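Local coordinates for avidin-related protein 2 (Gallus gallus, PDB 1WBI) that binds biotin in a deep pocket at one end of its beta barrel, as a tetrameric member of the avidin family, at residues G11-D14 with I20-I23; Y36-A41 with G45-S50; G66-W71 with T77-G82. All coordinates share one frame; numbering follows the deposited sequence.

Interaction 1: residues G11-D14 with I20-I23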
# COMPACT_ATOMS: atom_id res chain seq x y z
N GLY A 11 -12.60 -22.87 -8.16
CA GLY A 11 -11.59 -23.48 -9.02
C GLY A 11 -10.16 -23.27 -8.59
O GLY A 11 -9.92 -22.88 -7.44
N GLU A 12 -9.22 -23.50 -9.51
CA GLU A 12 -7.82 -23.56 -9.22
C GLU A 12 -7.10 -22.46 -9.98
O GLU A 12 -7.32 -22.27 -11.19
CB GLU A 12 -7.24 -24.94 -9.62
CG GLU A 12 -7.67 -26.10 -8.71
CD GLU A 12 -9.15 -26.37 -8.75
OE1 GLU A 12 -9.67 -26.69 -9.86
OE2 GLU A 12 -9.80 -26.24 -7.72
N TRP A 13 -6.21 -21.76 -9.27
CA TRP A 13 -5.56 -20.55 -9.77
C TRP A 13 -4.06 -20.58 -9.44
O TRP A 13 -3.70 -20.98 -8.34
CB TRP A 13 -6.19 -19.31 -9.09
CG TRP A 13 -7.65 -19.15 -9.29
CD1 TRP A 13 -8.66 -19.66 -8.52
CD2 TRP A 13 -8.30 -18.40 -10.33
NE1 TRP A 13 -9.88 -19.31 -9.03
CE2 TRP A 13 -9.68 -18.52 -10.14
CE3 TRP A 13 -7.83 -17.66 -11.41
CZ2 TRP A 13 -10.62 -17.90 -11.00
CZ3 TRP A 13 -8.75 -17.04 -12.27
CH2 TRP A 13 -10.13 -17.17 -12.06
N ASP A 14 -3.23 -20.14 -10.38
CA ASP A 14 -1.81 -19.95 -10.23
C ASP A 14 -1.55 -18.47 -10.08
O ASP A 14 -2.26 -17.69 -10.69
CB ASP A 14 -1.06 -20.32 -11.58
CG ASP A 14 -1.07 -21.80 -11.91
OD1 ASP A 14 -0.68 -22.60 -11.05
OD2 ASP A 14 -1.50 -22.15 -13.04
N ILE A 20 -0.34 -21.21 -5.55
CA ILE A 20 -1.56 -21.84 -6.04
C ILE A 20 -2.64 -21.65 -5.00
O ILE A 20 -2.36 -21.70 -3.77
CB ILE A 20 -1.36 -23.38 -6.29
CG1 ILE A 20 -0.23 -23.62 -7.28
CG2 ILE A 20 -2.65 -24.05 -6.78
CD1 ILE A 20 0.53 -24.96 -7.07
N MET A 21 -3.88 -21.46 -5.43
CA MET A 21 -5.02 -21.59 -4.54
C MET A 21 -6.13 -22.37 -5.19
O MET A 21 -6.27 -22.35 -6.41
CB MET A 21 -5.53 -20.25 -4.05
CG MET A 21 -6.01 -19.33 -5.17
SD MET A 21 -6.53 -17.71 -4.45
CE MET A 21 -7.15 -16.96 -5.94
N THR A 22 -6.92 -23.05 -4.39
CA THR A 22 -8.10 -23.77 -4.83
C THR A 22 -9.27 -23.28 -3.99
O THR A 22 -9.19 -23.22 -2.76
CB THR A 22 -7.86 -25.30 -4.80
OG1 THR A 22 -9.04 -25.96 -5.19
CG2 THR A 22 -7.48 -25.77 -3.44
N ILE A 23 -10.33 -22.87 -4.65
CA ILE A 23 -11.46 -22.26 -3.99
C ILE A 23 -12.70 -23.12 -4.24
O ILE A 23 -12.92 -23.60 -5.36
CB ILE A 23 -11.64 -20.84 -4.53
CG1 ILE A 23 -10.47 -19.97 -4.04
CG2 ILE A 23 -12.98 -20.27 -4.14
CD1 ILE A 23 -10.38 -18.63 -4.64
O HOH W 1 -12.82 -26.04 -6.50
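Four backbone hydrogen bonds tie 11-14 to 20-23, and across them Trp13 packs on Met21 and Thr22 bonds to Glu12; this is the first antiparallel beta hairpin of the avidin barrel. Gly11 with Ile23 and Trp13 with Met21 are the hydrogen-bonded pairs, each joined in both directions, as in Trp13 N to Met21 O at 2.9 Å. Trp13 and Met21 point into the barrel. There Trp13 CB meets Met21 CG at 3.9 Å, and the methionine, extended beyond CG, carries its CE to 4.0 Å from Trp13 CD1 and CG, coming at the indole obliquely. Ile23 CD1 reaches the same ring more loosely. On the other side of the sheet, Glu12 and Thr22 run side by side in a non-hydrogen-bonded pair. The bend at chi2 (64°) brings the carboxylate alongside Thr22 OG1, which donates to the anti lone pair of Glu12 OE2 at 2.7 Å. A water donates to both Glu12 OE2, at a long 3.3 Å, and Ile23 O. Farther out, Phe121 of strand 114-123 and Leu94 of strand 92-101 pack against both Trp13 and Met21, and the indole is fixed by Trp13 NE1, which bonds to Leu9 O.

Interaction 2: residues Y36-A41 with G45-S50; sequences YITAVA and GNITLS. With BTN (biotin), chain I.
Ile47 turns its CG1 beside its own backbone N (chi1 -65°), which sends CG1 and CD1 toward Ala41 and leaves CG2 facing Thr38; Thr38 in turn holds OG1 anti to the backbone N (chi1 -173°), so that its hydroxyl looks to biotin and its methyl to Ile47. The two segments are the limbs of the loop joining strands 31-37 and 50-56 of the avidin beta barrel, a loop that borders the biotin pocket. Where the strands leave off, Tyr36 and Ser50 form an antiparallel hydrogen-bonded pair, with a nearly straight bond from Tyr36 N to Ser50 O at 2.7 Å and a longer, more bent return from Ser50 N to Tyr36 O. Beyond it the limbs part, and a water takes over: it donates to Tyr36 O and Thr48 O and accepts from Thr38 N, so Tyr36 O takes both this water and Ser50 N, and the bridge carries the link on to Thr48 O.

Ile47 packs its branched side chain across to the other limb. Its CG1 lies 3.7 Å from Ala41 CB. Its CG2 is 3.9 Å from Thr38 CG2, and the Thr38 and Ile47 side chains cross at about a right angle. The other side of Thr38 serves the ligand. Thr38 OG1 gives its proton to Val40 O at 2.6 Å, on a lone pair in the carbonyl plane, which orients the hydroxyl to accept from biotin N2. Val40 CG2 packs beside that ureido nitrogen, while Val40 also meets Trp111 of a second subunit. The Tyr36 ring meets the rings of both Phe80 and Trp71, and its OH donates at 2.7 Å to biotin O3, which lies at the ring's edge close to its plane. Ser19 and Asn15 also bond to the ligand. Biotin N2 points almost straight at Thr38 OG1, 3.0 Å away, with an N-H...O angle of 177°.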
# COMPACT_ATOMS: atom_id res chain seq x y z
N TYR A 36 -4.74 -22.14 0.22
CA TYR A 36 -3.65 -21.42 -0.39
C TYR A 36 -2.36 -22.14 -0.16
O TYR A 36 -2.04 -22.46 0.98
CB TYR A 36 -3.56 -19.99 0.21
CG TYR A 36 -2.93 -18.96 -0.70
CD1 TYR A 36 -3.75 -18.11 -1.46
CD2 TYR A 36 -1.56 -18.84 -0.84
CE1 TYR A 36 -3.20 -17.18 -2.30
CE2 TYR A 36 -0.99 -17.89 -1.68
CZ TYR A 36 -1.82 -17.05 -2.42
OH TYR A 36 -1.23 -16.12 -3.27
N ILE A 37 -1.61 -22.35 -1.22
CA ILE A 37 -0.31 -22.96 -1.16
C ILE A 37 0.70 -21.95 -1.66
O ILE A 37 0.86 -21.79 -2.87
CB ILE A 37 -0.25 -24.22 -2.01
CG1 ILE A 37 -1.42 -25.14 -1.70
CG2 ILE A 37 1.11 -24.89 -1.79
CD1 ILE A 37 -1.62 -26.22 -2.80
N THR A 38 1.33 -21.20 -0.77
CA THR A 38 2.31 -20.22 -1.18
C THR A 38 3.60 -20.88 -1.64
O THR A 38 3.98 -21.95 -1.08
CB THR A 38 2.61 -19.12 -0.09
OG1 THR A 38 3.46 -18.10 -0.61
CG2 THR A 38 3.25 -19.73 1.21
N ALA A 39 4.24 -20.28 -2.63
CA ALA A 39 5.58 -20.69 -3.11
C ALA A 39 6.70 -20.01 -2.35
O ALA A 39 7.88 -20.40 -2.48
CB ALA A 39 5.73 -20.35 -4.58
N VAL A 40 6.37 -18.96 -1.58
CA VAL A 40 7.32 -18.09 -0.94
C VAL A 40 6.85 -17.74 0.47
O VAL A 40 5.66 -17.81 0.77
CB VAL A 40 7.61 -16.79 -1.78
CG1 VAL A 40 8.09 -17.12 -3.20
CG2 VAL A 40 6.36 -15.90 -1.90
N ALA A 41 7.78 -17.38 1.35
CA ALA A 41 7.48 -17.06 2.74
C ALA A 41 8.69 -16.43 3.40
O ALA A 41 9.81 -16.50 2.87
CB ALA A 41 7.03 -18.34 3.53
N GLY A 45 11.05 -22.98 4.47
CA GLY A 45 11.07 -24.38 4.91
C GLY A 45 9.90 -24.82 5.76
O GLY A 45 9.66 -26.01 5.94
N ASN A 46 9.17 -23.84 6.30
CA ASN A 46 7.98 -24.10 7.12
C ASN A 46 6.66 -24.11 6.35
O ASN A 46 5.61 -24.40 6.93
CB ASN A 46 7.86 -23.02 8.19
CG ASN A 46 8.97 -23.08 9.21
OD1 ASN A 46 9.70 -24.08 9.28
ND2 ASN A 46 9.12 -22.00 10.01
N ILE A 47 6.72 -23.81 5.06
CA ILE A 47 5.48 -23.68 4.30
C ILE A 47 4.60 -24.93 4.37
O ILE A 47 5.10 -26.06 4.23
CB ILE A 47 5.72 -23.32 2.82
CG1 ILE A 47 6.35 -21.93 2.72
CG2 ILE A 47 4.38 -23.35 2.06
CD1 ILE A 47 6.92 -21.57 1.40
N THR A 48 3.31 -24.74 4.61
CA THR A 48 2.31 -25.76 4.48
C THR A 48 1.07 -25.07 3.96
O THR A 48 0.95 -23.81 4.00
CB THR A 48 1.98 -26.50 5.84
OG1 THR A 48 1.06 -27.61 5.63
CG2 THR A 48 1.37 -25.51 6.83
N LEU A 49 0.12 -25.86 3.50
CA LEU A 49 -1.14 -25.33 3.01
C LEU A 49 -1.84 -24.54 4.13
O LEU A 49 -1.65 -24.79 5.33
CB LEU A 49 -2.00 -26.46 2.42
CG LEU A 49 -2.52 -27.51 3.40
CD1 LEU A 49 -3.80 -27.08 4.07
CD2 LEU A 49 -2.78 -28.83 2.64
N SER A 50 -2.63 -23.52 3.74
CA SER A 50 -3.25 -22.61 4.67
C SER A 50 -4.60 -22.20 4.16
O SER A 50 -4.79 -22.05 2.94
CB SER A 50 -2.38 -21.36 4.90
OG SER A 50 -1.11 -21.63 5.42
C11 BTN I . 4.70 -16.08 5.82
O11 BTN I . 4.82 -16.23 7.08
O12 BTN I . 5.66 -15.59 5.17
C10 BTN I . 3.40 -16.48 5.22
C9 BTN I . 3.41 -16.54 3.71
C8 BTN I . 3.25 -15.15 3.05
C7 BTN I . 3.18 -15.30 1.53
C2 BTN I . 2.90 -13.99 0.73
S1 BTN I . 1.25 -13.44 0.80
C6 BTN I . 1.61 -12.23 -0.48
C5 BTN I . 2.53 -12.93 -1.47
N1 BTN I . 1.78 -13.61 -2.48
C3 BTN I . 1.99 -14.92 -2.38
O3 BTN I . 1.42 -15.81 -3.21
N2 BTN I . 2.76 -15.24 -1.39
C4 BTN I . 3.27 -14.06 -0.74
O HOH W 2 0.46 -21.94 1.96

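Interaction 3: residues G66-W71 with T77-G82. With BTN (biotin), chain I; SO4 (sulfate ion), chain T.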
# COMPACT_ATOMS: atom_id res chain seq x y z
N GLY A 66 -12.36 -10.04 -2.40
CA GLY A 66 -11.29 -10.01 -1.43
C GLY A 66 -11.23 -11.33 -0.68
O GLY A 66 -12.25 -12.06 -0.61
N PHE A 67 -10.05 -11.67 -0.15
CA PHE A 67 -9.94 -12.78 0.76
C PHE A 67 -8.82 -12.62 1.75
O PHE A 67 -7.89 -11.86 1.52
CB PHE A 67 -9.86 -14.14 0.02
CG PHE A 67 -8.68 -14.29 -0.90
CD1 PHE A 67 -7.50 -14.84 -0.47
CD2 PHE A 67 -8.79 -13.97 -2.24
CE1 PHE A 67 -6.42 -15.00 -1.33
CE2 PHE A 67 -7.72 -14.10 -3.11
CZ PHE A 67 -6.54 -14.68 -2.67
N THR A 68 -8.93 -13.38 2.83
CA THR A 68 -7.95 -13.45 3.92
C THR A 68 -7.31 -14.83 3.90
O THR A 68 -8.03 -15.83 3.71
CB THR A 68 -8.60 -13.25 5.29
OG1 THR A 68 -9.21 -11.93 5.36
CG2 THR A 68 -7.63 -13.33 6.38
N VAL A 69 -5.99 -14.88 4.04
CA VAL A 69 -5.28 -16.14 4.29
C VAL A 69 -4.71 -16.15 5.69
O VAL A 69 -3.91 -15.30 6.07
CB VAL A 69 -4.15 -16.34 3.27
CG1 VAL A 69 -3.47 -17.70 3.47
CG2 VAL A 69 -4.62 -16.17 1.86
N HIS A 70 -5.08 -17.16 6.44
CA HIS A 70 -4.56 -17.42 7.80
C HIS A 70 -3.43 -18.41 7.66
O HIS A 70 -3.68 -19.59 7.42
CB HIS A 70 -5.69 -17.98 8.71
CG HIS A 70 -5.21 -18.60 9.99
ND1 HIS A 70 -4.51 -19.78 10.04
CD2 HIS A 70 -5.32 -18.16 11.27
CE1 HIS A 70 -4.22 -20.06 11.30
NE2 HIS A 70 -4.73 -19.11 12.07
N TRP A 71 -2.20 -17.92 7.74
CA TRP A 71 -1.04 -18.79 7.51
C TRP A 71 -0.95 -19.79 8.66
O TRP A 71 -0.92 -19.42 9.83
CB TRP A 71 0.22 -17.97 7.36
CG TRP A 71 0.12 -17.01 6.19
CD1 TRP A 71 0.02 -15.65 6.25
CD2 TRP A 71 0.01 -17.36 4.81
NE1 TRP A 71 -0.09 -15.12 5.00
CE2 TRP A 71 -0.11 -16.15 4.09
CE3 TRP A 71 0.06 -18.56 4.10
CZ2 TRP A 71 -0.21 -16.12 2.72
CZ3 TRP A 71 -0.05 -18.54 2.73
CH2 TRP A 71 -0.18 -17.32 2.04
N THR A 77 -0.88 -12.93 8.83
CA THR A 77 -2.08 -13.05 8.04
C THR A 77 -1.88 -12.18 6.80
O THR A 77 -1.24 -11.12 6.91
CB THR A 77 -3.27 -12.48 8.82
OG1 THR A 77 -3.41 -13.21 10.08
CG2 THR A 77 -4.55 -12.57 8.03
N SER A 78 -2.37 -12.64 5.68
CA SER A 78 -2.39 -11.82 4.45
C SER A 78 -3.82 -11.58 3.98
O SER A 78 -4.68 -12.39 4.22
CB SER A 78 -1.63 -12.47 3.32
OG SER A 78 -0.23 -12.51 3.64
N VAL A 79 -4.04 -10.44 3.32
CA VAL A 79 -5.29 -10.18 2.61
C VAL A 79 -5.00 -9.76 1.19
O VAL A 79 -3.95 -9.12 0.89
CB VAL A 79 -6.14 -9.09 3.29
CG1 VAL A 79 -6.62 -9.50 4.71
CG2 VAL A 79 -5.34 -7.79 3.42
N PHE A 80 -5.87 -10.21 0.29
CA PHE A 80 -5.81 -9.91 -1.13
C PHE A 80 -7.10 -9.24 -1.56
O PHE A 80 -8.19 -9.66 -1.16
CB PHE A 80 -5.67 -11.23 -1.93
CG PHE A 80 -4.35 -11.98 -1.74
CD1 PHE A 80 -3.40 -11.92 -2.71
CD2 PHE A 80 -4.08 -12.68 -0.58
CE1 PHE A 80 -2.18 -12.63 -2.54
CE2 PHE A 80 -2.85 -13.36 -0.42
CZ PHE A 80 -1.94 -13.29 -1.38
N VAL A 81 -7.01 -8.24 -2.43
CA VAL A 81 -8.23 -7.61 -2.99
C VAL A 81 -8.00 -7.36 -4.45
O VAL A 81 -6.88 -7.06 -4.88
CB VAL A 81 -8.58 -6.31 -2.26
CG1 VAL A 81 -7.68 -5.16 -2.65
CG2 VAL A 81 -10.03 -5.96 -2.43
N GLY A 82 -9.02 -7.50 -5.28
CA GLY A 82 -8.80 -7.32 -6.68
C GLY A 82 -10.04 -7.41 -7.51
O GLY A 82 -11.16 -7.29 -6.99
C11 BTN I . 4.70 -16.08 5.82
O11 BTN I . 4.82 -16.23 7.08
O12 BTN I . 5.66 -15.59 5.17
C10 BTN I . 3.40 -16.48 5.22
C9 BTN I . 3.41 -16.54 3.71
C8 BTN I . 3.25 -15.15 3.05
C7 BTN I . 3.18 -15.30 1.53
C2 BTN I . 2.90 -13.99 0.73
S1 BTN I . 1.25 -13.44 0.80
C6 BTN I . 1.61 -12.23 -0.48
C5 BTN I . 2.53 -12.93 -1.47
N1 BTN I . 1.78 -13.61 -2.48
C3 BTN I . 1.99 -14.92 -2.38
O3 BTN I . 1.42 -15.81 -3.21
N2 BTN I . 2.76 -15.24 -1.39
C4 BTN I . 3.27 -14.06 -0.74
S SO4 T . -3.68 -20.30 15.47
O1 SO4 T . -4.00 -20.24 16.89
O2 SO4 T . -2.42 -19.59 15.18
O3 SO4 T . -3.56 -21.67 14.93
O4 SO4 T . -4.75 -19.57 14.75
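Trp71 NE1 donates to Ser78 OG at 2.9 Å, the hydroxyl sitting at the edge of the indole only 3° out of its plane, so the bond fixes the rotation of the ring. The same Ser78 OG lies 3.3 Å from biotin S1. Four backbone bonds run alongside: Phe67 and Phe80 are bonded in both directions, and so are Val69 and Ser78, where Val69 N reaches Ser78 O at 2.8 Å. His70 NE2 donates to a sulfate oxygen, O4, on an ion probably taken from the crystallisation liquor and also held by backbone N atoms of Lys58 and Arg59 of a neighbouring subunit.

The two segments make an antiparallel hairpin of the avidin barrel, strands 64-70 and 77-86, and Phe67, Val69, Ser78 and Phe80 project to its inside. Val69 CG1 lies above one face of the Trp71 indole, toward its rim, and biotin C9 sits over the centre of the opposite face, 3.5 Å above the plane. Were Trp71 reduced to an alanine, the valeryl chain would probably lose its flat wall and the Ser78 hydroxyl its donor. Farther along, the Phe67 and Phe80 rings are nearly parallel (13°) but slid apart, with Phe67 CE1 at 3.4 Å from Phe80 CD2. Phe80 CB comes down over the Phe67 face in a CH-pi contact, 3.8 Å from the centroid, while Phe80 CZ touches biotin C6. On the outer face Thr68 CG2 packs against Thr77 CG2 at 3.6 Å. This face meets the same neighbouring subunit, whose Thr64 bonds to Thr77 OG1, whose His57 stacks on His70, and whose Phe80 packs against Val79.

In the fold
From the N terminus, the three contacts follow in series, none nesting in or crossing another. Interaction 1 closes the short turn between strands 11-15 and 20-23; interaction 2 closes the loop between strands 31-37 and 50-56; interaction 3 closes the turn between strands 64-70 and 77-86. Neighbouring strands 20-23 and 31-37 join the first two, with Ile20 O probably accepting a hydrogen bond from Ile37 N, and Met21 packing on Tyr36. Met21 SD also touches Phe67, linking interactions 1 and 3 inside the barrel. Interactions 2 and 3 meet where Ser50 CB packs against His70 O, and both border the same biotin, the 36-50 loop and the 64-86 hairpin supplying different walls of its pocket.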